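Local coordinates for TnpArep for protein (Escherichia coli, PDB 4ER8) that binds single-stranded and hairpin DNA of repeated extragenic palindromes and, as a transposase, cleaves and recombines the mosaic elements built from them, at residues T17-R21 with L56-M60; M60-W64 with R76-I80. One frame throughout, in Å; residues are numbered along the deposited sequence.

Contact 1 (T17-R21 with L56-M60); sequences TVNLR and LPEHM. With NI (nickel (II) ion), chain C; nucleotides of chain B.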
loop_
_atom_site.group_PDB
_atom_site.type_symbol
_atom_site.label_atom_id
_atom_site.label_comp_id
_atom_site.label_asym_id
_atom_site.label_seq_id
_atom_site.Cartn_x
_atom_site.Cartn_y
_atom_site.Cartn_z
ATOM N N THR A 17 -4.913 -2.448 0.394
ATOM C CA THR A 17 -4.108 -3.630 0.098
ATOM C C THR A 17 -4.468 -3.908 -1.339
ATOM O O THR A 17 -5.670 -4.067 -1.694
ATOM C CB THR A 17 -4.497 -4.858 0.973
ATOM O OG1 THR A 17 -4.081 -4.656 2.338
ATOM C CG2 THR A 17 -3.783 -6.114 0.484
ATOM N N VAL A 18 -3.448 -3.903 -2.199
ATOM C CA VAL A 18 -3.651 -4.209 -3.609
ATOM C C VAL A 18 -2.734 -5.398 -3.946
ATOM O O VAL A 18 -1.510 -5.392 -3.677
ATOM C CB VAL A 18 -3.334 -3.023 -4.449
ATOM C CG1 VAL A 18 -3.318 -3.396 -5.867
ATOM C CG2 VAL A 18 -4.319 -1.864 -4.176
ATOM N N ASN A 19 -3.343 -6.444 -4.486
ATOM C CA ASN A 19 -2.629 -7.658 -4.781
ATOM C C ASN A 19 -2.515 -7.869 -6.256
ATOM O O ASN A 19 -3.427 -7.575 -7.029
ATOM C CB ASN A 19 -3.342 -8.867 -4.206
ATOM C CG ASN A 19 -3.330 -8.903 -2.692
ATOM O OD1 ASN A 19 -4.384 -8.902 -2.074
ATOM N ND2 ASN A 19 -2.148 -8.958 -2.087
ATOM N N LEU A 20 -1.363 -8.400 -6.636
ATOM C CA LEU A 20 -1.159 -8.938 -7.955
ATOM C C LEU A 20 -1.885 -10.277 -7.932
ATOM O O LEU A 20 -1.879 -10.989 -6.882
ATOM C CB LEU A 20 0.325 -9.136 -8.182
ATOM C CG LEU A 20 0.885 -8.451 -9.410
ATOM C CD1 LEU A 20 0.241 -7.096 -9.633
ATOM C CD2 LEU A 20 2.358 -8.321 -9.236
ATOM N N ARG A 21 -2.530 -10.586 -9.063
ATOM C CA ARG A 21 -3.256 -11.841 -9.290
ATOM C C ARG A 21 -2.395 -13.106 -9.065
ATOM O O ARG A 21 -2.856 -14.063 -8.467
ATOM C CB ARG A 21 -3.856 -11.834 -10.702
ATOM C CG ARG A 21 -4.836 -12.953 -10.980
ATOM C CD ARG A 21 -5.986 -12.490 -11.843
ATOM N NE ARG A 21 -7.230 -12.771 -11.131
ATOM C CZ ARG A 21 -8.379 -12.165 -11.393
ATOM N NH1 ARG A 21 -8.467 -11.261 -12.356
ATOM N NH2 ARG A 21 -9.442 -12.445 -10.677
ATOM N N LEU A 56 5.566 -5.134 -2.064
ATOM C CA LEU A 56 6.161 -6.428 -1.971
ATOM C C LEU A 56 6.300 -6.889 -3.405
ATOM O O LEU A 56 5.867 -6.162 -4.318
ATOM C CB LEU A 56 5.348 -7.343 -1.053
ATOM C CG LEU A 56 5.629 -6.755 0.346
ATOM C CD1 LEU A 56 4.438 -5.993 0.920
ATOM C CD2 LEU A 56 6.154 -7.776 1.335
ATOM N N PRO A 57 6.948 -8.045 -3.634
ATOM C CA PRO A 57 7.098 -8.424 -5.032
ATOM C C PRO A 57 5.756 -8.599 -5.695
ATOM O O PRO A 57 5.611 -8.232 -6.858
ATOM C CB PRO A 57 7.833 -9.760 -4.964
ATOM C CG PRO A 57 8.441 -9.800 -3.568
ATOM C CD PRO A 57 7.476 -9.065 -2.712
ATOM N N GLU A 58 4.762 -9.092 -4.958
ATOM C CA GLU A 58 3.444 -9.386 -5.561
ATOM C C GLU A 58 2.191 -8.730 -4.959
ATOM O O GLU A 58 1.089 -9.153 -5.291
ATOM C CB GLU A 58 3.209 -10.903 -5.635
ATOM C CG GLU A 58 3.628 -11.664 -4.371
ATOM C CD GLU A 58 3.004 -11.107 -3.118
ATOM O OE1 GLU A 58 3.716 -10.471 -2.313
ATOM O OE2 GLU A 58 1.794 -11.297 -2.927
ATOM N N HIS A 59 2.337 -7.723 -4.100
ATOM C CA HIS A 59 1.198 -6.983 -3.538
ATOM C C HIS A 59 1.739 -5.811 -2.762
ATOM O O HIS A 59 2.953 -5.713 -2.542
ATOM C CB HIS A 59 0.335 -7.879 -2.626
ATOM C CG HIS A 59 0.885 -8.112 -1.248
ATOM N ND1 HIS A 59 2.009 -8.877 -1.003
ATOM C CD2 HIS A 59 0.413 -7.744 -0.028
ATOM C CE1 HIS A 59 2.210 -8.954 0.308
ATOM N NE2 HIS A 59 1.265 -8.258 0.920
ATOM N N MET A 60 0.862 -4.917 -2.343
ATOM C CA MET A 60 1.308 -3.776 -1.609
ATOM C C MET A 60 0.223 -3.394 -0.641
ATOM O O MET A 60 -0.946 -3.743 -0.854
ATOM C CB MET A 60 1.671 -2.628 -2.558
ATOM C CG MET A 60 0.568 -1.994 -3.380
ATOM S SD MET A 60 1.241 -1.124 -4.888
ATOM C CE MET A 60 -0.251 -0.662 -5.680
HETATM NI NI NI C . 1.050 -8.161 2.995
ATOM P P DG B 5 -11.144 -13.765 -7.953
ATOM O OP1 DG B 5 -11.205 -15.254 -7.925
ATOM O OP2 DG B 5 -10.105 -13.103 -8.746
ATOM O "O5'" DG B 5 -12.496 -13.084 -8.423
ATOM C "C5'" DG B 5 -12.493 -11.703 -8.706
ATOM C "C4'" DG B 5 -13.119 -11.515 -10.062
ATOM O "O4'" DG B 5 -12.145 -11.894 -11.067
ATOM C "C3'" DG B 5 -14.358 -12.364 -10.391
ATOM O "O3'" DG B 5 -15.328 -11.494 -10.905
ATOM C "C2'" DG B 5 -13.897 -13.290 -11.517
ATOM C "C1'" DG B 5 -12.868 -12.408 -12.189
ATOM N N9 DG B 5 -11.814 -12.954 -13.032
ATOM C C8 DG B 5 -11.392 -12.395 -14.226
ATOM N N7 DG B 5 -10.354 -13.018 -14.723
ATOM C C5 DG B 5 -10.082 -14.032 -13.778
ATOM C C6 DG B 5 -9.084 -15.059 -13.774
ATOM O O6 DG B 5 -8.215 -15.278 -14.641
ATOM N N1 DG B 5 -9.127 -15.888 -12.643
ATOM C C2 DG B 5 -10.029 -15.740 -11.610
ATOM N N2 DG B 5 -9.917 -16.632 -10.603
ATOM N N3 DG B 5 -10.990 -14.807 -11.608
ATOM C C4 DG B 5 -10.960 -13.999 -12.728
ATOM P P DA B 3 -17.095 -8.825 1.705
ATOM O OP1 DA B 3 -17.533 -8.413 0.370
ATOM O OP2 DA B 3 -18.077 -9.643 2.423
ATOM O "O5'" DA B 3 -15.675 -9.539 1.857
ATOM C "C5'" DA B 3 -14.489 -8.979 1.336
ATOM C "C4'" DA B 3 -14.459 -9.187 -0.185
ATOM O "O4'" DA B 3 -13.284 -8.560 -0.745
ATOM C "C3'" DA B 3 -14.449 -10.604 -0.699
ATOM O "O3'" DA B 3 -15.032 -10.565 -1.940
ATOM C "C2'" DA B 3 -12.956 -10.875 -0.831
ATOM C "C1'" DA B 3 -12.465 -9.519 -1.355
ATOM N N9 DA B 3 -11.117 -9.049 -1.022
ATOM C C8 DA B 3 -10.401 -9.239 0.129
ATOM N N7 DA B 3 -9.228 -8.653 0.113
ATOM C C5 DA B 3 -9.163 -8.049 -1.135
ATOM C C6 DA B 3 -8.169 -7.271 -1.778
ATOM N N6 DA B 3 -6.961 -6.924 -1.245
ATOM N N1 DA B 3 -8.482 -6.814 -3.006
ATOM C C2 DA B 3 -9.655 -7.132 -3.532
ATOM N N3 DA B 3 -10.638 -7.866 -3.034
ATOM C C4 DA B 3 -10.326 -8.279 -1.822
#
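Val18 and Met60 form an antiparallel hydrogen-bonded pair: Val18 N reaches Met60 O at 2.8 Å, and Met60 N returns a bond to Val18 O. Just past this pair, Leu20 N donates to Glu58 O at 2.9 Å, joining the residues just outside strands 13-19 and 59-65. Between them Asn19 faces His59, a non-hydrogen-bonded pair whose side chains run the same way. The His59 side chain begins with CB, 3.3 Å from Val18 O. With CG set between the backbone N and the carbonyl carbon (chi1 78°), the imidazole leaves the sheet on the Asn19 face. ND1 gives its N-H to Glu58 OE1 at 2.7 Å, on the carboxylate's syn side and almost in the ring plane, while Leu56 CD1 lies over one ring face, toward its rim. CD2 and CE1, 3.1 and 3.0 Å from the nickel, flank the tip, where NE2 binds it at 2.1 Å. Glu58, salt-bridged to Arg162 through its other oxygen, is thus a second-shell residue that helps to fix the ring's rotation. An alanine in place of Asn19 would lack the amide and would probably leave a gap against the guanine base of the bound DNA on which Asn19 packs. His59 is the first histidine of the HUH motif; His61, Asn119, His123 and Glu161 complete the nickel site. Val18 and Met60, with Val18 CB 4.1 Å from Met60 CE, occupy the other face of the sheet under Trp77 of helix 73-87; Leu20 packs on helix 27-30, and strand 13-19 runs between strands 59-65 and 99-102.

Contact 2 (M60-W64 with R76-I80); sequences MHCIW and RWREI. With NI (nickel (II) ion), chain C; nucleotides of chain B.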
loop_
_atom_site.group_PDB
_atom_site.type_symbol
_atom_site.label_atom_id
_atom_site.label_comp_id
_atom_site.label_asym_id
_atom_site.label_seq_id
_atom_site.Cartn_x
_atom_site.Cartn_y
_atom_site.Cartn_z
ATOM N N MET A 60 0.862 -4.917 -2.343
ATOM C CA MET A 60 1.308 -3.776 -1.609
ATOM C C MET A 60 0.223 -3.394 -0.641
ATOM O O MET A 60 -0.946 -3.743 -0.854
ATOM C CB MET A 60 1.671 -2.628 -2.558
ATOM C CG MET A 60 0.568 -1.994 -3.380
ATOM S SD MET A 60 1.241 -1.124 -4.888
ATOM C CE MET A 60 -0.251 -0.662 -5.680
ATOM N N HIS A 61 0.613 -2.710 0.431
ATOM C CA HIS A 61 -0.299 -2.144 1.394
ATOM C C HIS A 61 0.057 -0.699 1.547
ATOM O O HIS A 61 1.243 -0.359 1.508
ATOM C CB HIS A 61 -0.070 -2.778 2.741
ATOM C CG HIS A 61 -0.203 -4.257 2.749
ATOM N ND1 HIS A 61 -1.427 -4.895 2.786
ATOM C CD2 HIS A 61 0.730 -5.235 2.760
ATOM C CE1 HIS A 61 -1.243 -6.205 2.789
ATOM N NE2 HIS A 61 0.057 -6.439 2.789
ATOM N N CYS A 62 -0.921 0.168 1.766
ATOM C CA CYS A 62 -0.544 1.565 2.005
ATOM C C CYS A 62 -1.599 2.396 2.752
ATOM O O CYS A 62 -2.732 1.965 2.930
ATOM C CB CYS A 62 -0.167 2.206 0.687
ATOM S SG CYS A 62 -1.587 2.380 -0.351
ATOM N N ILE A 63 -1.206 3.580 3.211
ATOM C CA ILE A 63 -2.132 4.542 3.848
ATOM C C ILE A 63 -2.139 5.923 3.175
ATOM O O ILE A 63 -1.068 6.519 2.988
ATOM C CB ILE A 63 -1.798 4.743 5.309
ATOM C CG1 ILE A 63 -1.866 3.409 6.060
ATOM C CG2 ILE A 63 -2.777 5.703 5.908
ATOM C CD1 ILE A 63 -1.175 3.414 7.454
ATOM N N TRP A 64 -3.326 6.410 2.812
ATOM C CA TRP A 64 -3.465 7.741 2.171
ATOM C C TRP A 64 -4.340 8.671 2.969
ATOM O O TRP A 64 -5.224 8.243 3.714
ATOM C CB TRP A 64 -4.162 7.697 0.803
ATOM C CG TRP A 64 -3.564 6.856 -0.238
ATOM C CD1 TRP A 64 -2.324 6.322 -0.243
ATOM C CD2 TRP A 64 -4.173 6.496 -1.485
ATOM N NE1 TRP A 64 -2.137 5.590 -1.397
ATOM C CE2 TRP A 64 -3.253 5.703 -2.184
ATOM C CE3 TRP A 64 -5.413 6.761 -2.069
ATOM C CZ2 TRP A 64 -3.539 5.143 -3.449
ATOM C CZ3 TRP A 64 -5.705 6.201 -3.335
ATOM C CH2 TRP A 64 -4.769 5.402 -4.000
ATOM N N ARG A 76 -8.305 7.384 -7.956
ATOM C CA ARG A 76 -6.885 7.371 -7.776
ATOM C C ARG A 76 -6.332 5.969 -7.975
ATOM O O ARG A 76 -5.338 5.811 -8.655
ATOM C CB ARG A 76 -6.485 8.007 -6.443
ATOM C CG ARG A 76 -6.848 9.518 -6.352
ATOM C CD ARG A 76 -6.555 10.067 -4.958
ATOM N NE ARG A 76 -6.653 11.516 -4.800
ATOM C CZ ARG A 76 -7.778 12.213 -4.592
ATOM N NH1 ARG A 76 -8.964 11.618 -4.571
ATOM N NH2 ARG A 76 -7.728 13.538 -4.401
ATOM N N TRP A 77 -7.000 4.941 -7.435
ATOM C CA TRP A 77 -6.491 3.593 -7.570
ATOM C C TRP A 77 -6.707 3.146 -8.978
ATOM O O TRP A 77 -5.948 2.321 -9.506
ATOM C CB TRP A 77 -7.200 2.620 -6.635
ATOM C CG TRP A 77 -6.536 2.454 -5.316
ATOM C CD1 TRP A 77 -7.110 2.609 -4.111
ATOM C CD2 TRP A 77 -5.167 2.105 -5.069
ATOM N NE1 TRP A 77 -6.193 2.398 -3.114
ATOM C CE2 TRP A 77 -4.990 2.079 -3.676
ATOM C CE3 TRP A 77 -4.070 1.830 -5.892
ATOM C CZ2 TRP A 77 -3.769 1.771 -3.072
ATOM C CZ3 TRP A 77 -2.853 1.506 -5.295
ATOM C CH2 TRP A 77 -2.714 1.488 -3.894
ATOM N N ARG A 78 -7.758 3.650 -9.601
ATOM C CA ARG A 78 -8.045 3.154 -10.933
ATOM C C ARG A 78 -6.959 3.619 -11.877
ATOM O O ARG A 78 -6.440 2.827 -12.682
ATOM C CB ARG A 78 -9.405 3.565 -11.427
ATOM C CG ARG A 78 -9.713 2.916 -12.732
ATOM C CD ARG A 78 -10.455 3.821 -13.645
ATOM N NE ARG A 78 -11.873 4.041 -13.321
ATOM C CZ ARG A 78 -12.405 5.244 -13.131
ATOM N NH1 ARG A 78 -11.638 6.357 -13.201
ATOM N NH2 ARG A 78 -13.701 5.338 -12.882
ATOM N N GLU A 79 -6.564 4.877 -11.734
ATOM C CA GLU A 79 -5.512 5.357 -12.581
ATOM C C GLU A 79 -4.202 4.644 -12.262
ATOM O O GLU A 79 -3.510 4.180 -13.174
ATOM C CB GLU A 79 -5.393 6.883 -12.524
ATOM C CG GLU A 79 -6.613 7.693 -13.095
ATOM C CD GLU A 79 -7.064 7.271 -14.524
ATOM O OE1 GLU A 79 -6.228 6.729 -15.323
ATOM O OE2 GLU A 79 -8.261 7.502 -14.844
ATOM N N ILE A 80 -3.866 4.469 -10.984
ATOM C CA ILE A 80 -2.560 3.870 -10.675
ATOM C C ILE A 80 -2.380 2.516 -11.316
ATOM O O ILE A 80 -1.403 2.293 -12.008
ATOM C CB ILE A 80 -2.262 3.796 -9.157
ATOM C CG1 ILE A 80 -2.211 5.196 -8.552
ATOM C CG2 ILE A 80 -0.947 3.083 -8.886
ATOM C CD1 ILE A 80 -2.278 5.176 -7.083
HETATM NI NI NI C . 1.050 -8.161 2.995
ATOM P P DT B 29 -6.057 -2.631 -15.477
ATOM O OP1 DT B 29 -4.847 -2.110 -14.783
ATOM O OP2 DT B 29 -6.241 -4.078 -15.733
ATOM O "O5'" DT B 29 -7.397 -1.993 -14.846
ATOM C "C5'" DT B 29 -7.256 -0.681 -14.275
ATOM C "C4'" DT B 29 -8.448 -0.299 -13.417
ATOM O "O4'" DT B 29 -9.522 -0.038 -14.310
ATOM C "C3'" DT B 29 -8.965 -1.373 -12.461
ATOM O "O3'" DT B 29 -8.924 -0.870 -11.111
ATOM C "C2'" DT B 29 -10.353 -1.727 -12.983
ATOM C "C1'" DT B 29 -10.726 -0.478 -13.756
ATOM N N1 DT B 29 -11.626 -0.757 -14.911
ATOM C C2 DT B 29 -12.640 0.128 -15.167
ATOM O O2 DT B 29 -12.822 1.109 -14.498
ATOM N N3 DT B 29 -13.439 -0.171 -16.235
ATOM C C4 DT B 29 -13.287 -1.286 -17.036
ATOM O O4 DT B 29 -14.014 -1.530 -17.966
ATOM C C5 DT B 29 -12.223 -2.169 -16.719
ATOM C C7 DT B 29 -12.061 -3.385 -17.559
ATOM C C6 DT B 29 -11.428 -1.878 -15.682
ATOM P P DC B 30 -9.705 -1.580 -9.918
ATOM O OP1 DC B 30 -8.862 -1.508 -8.712
ATOM O OP2 DC B 30 -10.232 -2.906 -10.342
ATOM O "O5'" DC B 30 -10.983 -0.604 -9.785
ATOM C "C5'" DC B 30 -10.800 0.734 -9.433
ATOM C "C4'" DC B 30 -12.116 1.502 -9.379
ATOM O "O4'" DC B 30 -12.677 1.536 -10.694
ATOM C "C3'" DC B 30 -13.221 0.927 -8.532
ATOM O "O3'" DC B 30 -13.112 1.517 -7.279
ATOM C "C2'" DC B 30 -14.487 1.401 -9.216
ATOM C "C1'" DC B 30 -14.089 1.494 -10.672
ATOM N N1 DC B 30 -14.478 0.347 -11.581
ATOM C C2 DC B 30 -15.684 0.345 -12.246
ATOM O O2 DC B 30 -16.442 1.278 -12.028
ATOM N N3 DC B 30 -16.012 -0.687 -13.090
ATOM C C4 DC B 30 -15.153 -1.700 -13.269
ATOM N N4 DC B 30 -15.482 -2.680 -14.094
ATOM C C5 DC B 30 -13.895 -1.728 -12.609
ATOM C C6 DC B 30 -13.606 -0.687 -11.797
ATOM P P DT B 11 -19.717 9.127 -16.437
ATOM O OP1 DT B 11 -20.196 10.455 -15.957
ATOM O OP2 DT B 11 -19.675 8.715 -17.875
ATOM O "O5'" DT B 11 -18.235 8.861 -15.900
ATOM C "C5'" DT B 11 -17.898 9.224 -14.589
ATOM C "C4'" DT B 11 -16.442 8.898 -14.465
ATOM O "O4'" DT B 11 -16.260 7.585 -15.032
ATOM C "C3'" DT B 11 -15.524 9.823 -15.250
ATOM O "O3'" DT B 11 -14.553 10.237 -14.329
ATOM C "C2'" DT B 11 -14.900 8.938 -16.329
ATOM C "C1'" DT B 11 -15.062 7.545 -15.768
ATOM N N1 DT B 11 -15.268 6.485 -16.800
ATOM C C2 DT B 11 -14.244 5.581 -17.067
ATOM O O2 DT B 11 -13.165 5.616 -16.515
ATOM N N3 DT B 11 -14.498 4.627 -18.016
ATOM C C4 DT B 11 -15.678 4.509 -18.719
ATOM O O4 DT B 11 -15.833 3.630 -19.566
ATOM C C5 DT B 11 -16.720 5.462 -18.402
ATOM C C7 DT B 11 -18.027 5.371 -19.118
ATOM C C6 DT B 11 -16.483 6.407 -17.472
#
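Trp64 lays the far corner of its six-membered ring over the centre of one Trp77 face, with Trp64 CH2 3.3 Å from Trp77 CE2. The indoles form an offset stack, planes 27° apart and the centroids of the Trp64 six-membered and Trp77 five-membered rings 4.2 Å from each other. Cys62 SG meets the same Trp77 at its edge, 3.5 Å from CZ2, a sulfur-aromatic contact. Met60, extended beyond CG (chi3 174°), brings CE to 3.4 Å from Trp77 CZ3. One buried indole therefore fills the space between helix 73-87 and Met60, Cys62 and Trp64, every second residue of strand 59-65. Strand and helix match beta3 and alpha2 of the RNA recognition motif fold, the helix crossing one sheet face while His61 points from the other to the nickel. Toward the margin the packing thins: Ile80 CD1 touches Trp64 CZ2 at 3.8 Å and Arg76 adds CB to the same ring, its guanidinium leading away to a salt bridge with Asp70. The side of the helix turned from the sheet meets DNA instead: Arg78 NE hydrogen-bonds O2 of DT29 of chain B at 3.3 Å, and O2 of DT11 of chain B lies over the guanidinium face.

Both contacts are buried and share strand 59-65, meeting at Met60, yet they join it to different elements. Contact 1 is sheet built from backbone bonds, pairing the strand's beginning with strand 13-19; contact 2 is a sheet-to-helix interface of aromatic, sulfur and aliphatic groups. The two faces of the sheet divide the chemistry: His59 of contact 1 and His61 of contact 2 bind the nickel from one face, while Val18 CG2 continues the apolar layer of the other by packing 3.7 Å from Trp77 CH2. Thr17 OG1, also bonded to Ala159 O, probably hydrogen-bonds His61 ND1, tying contact 1 to the second metal ligand. Each also reaches DNA at its periphery, through Arg78 and, less surely placed, Arg21.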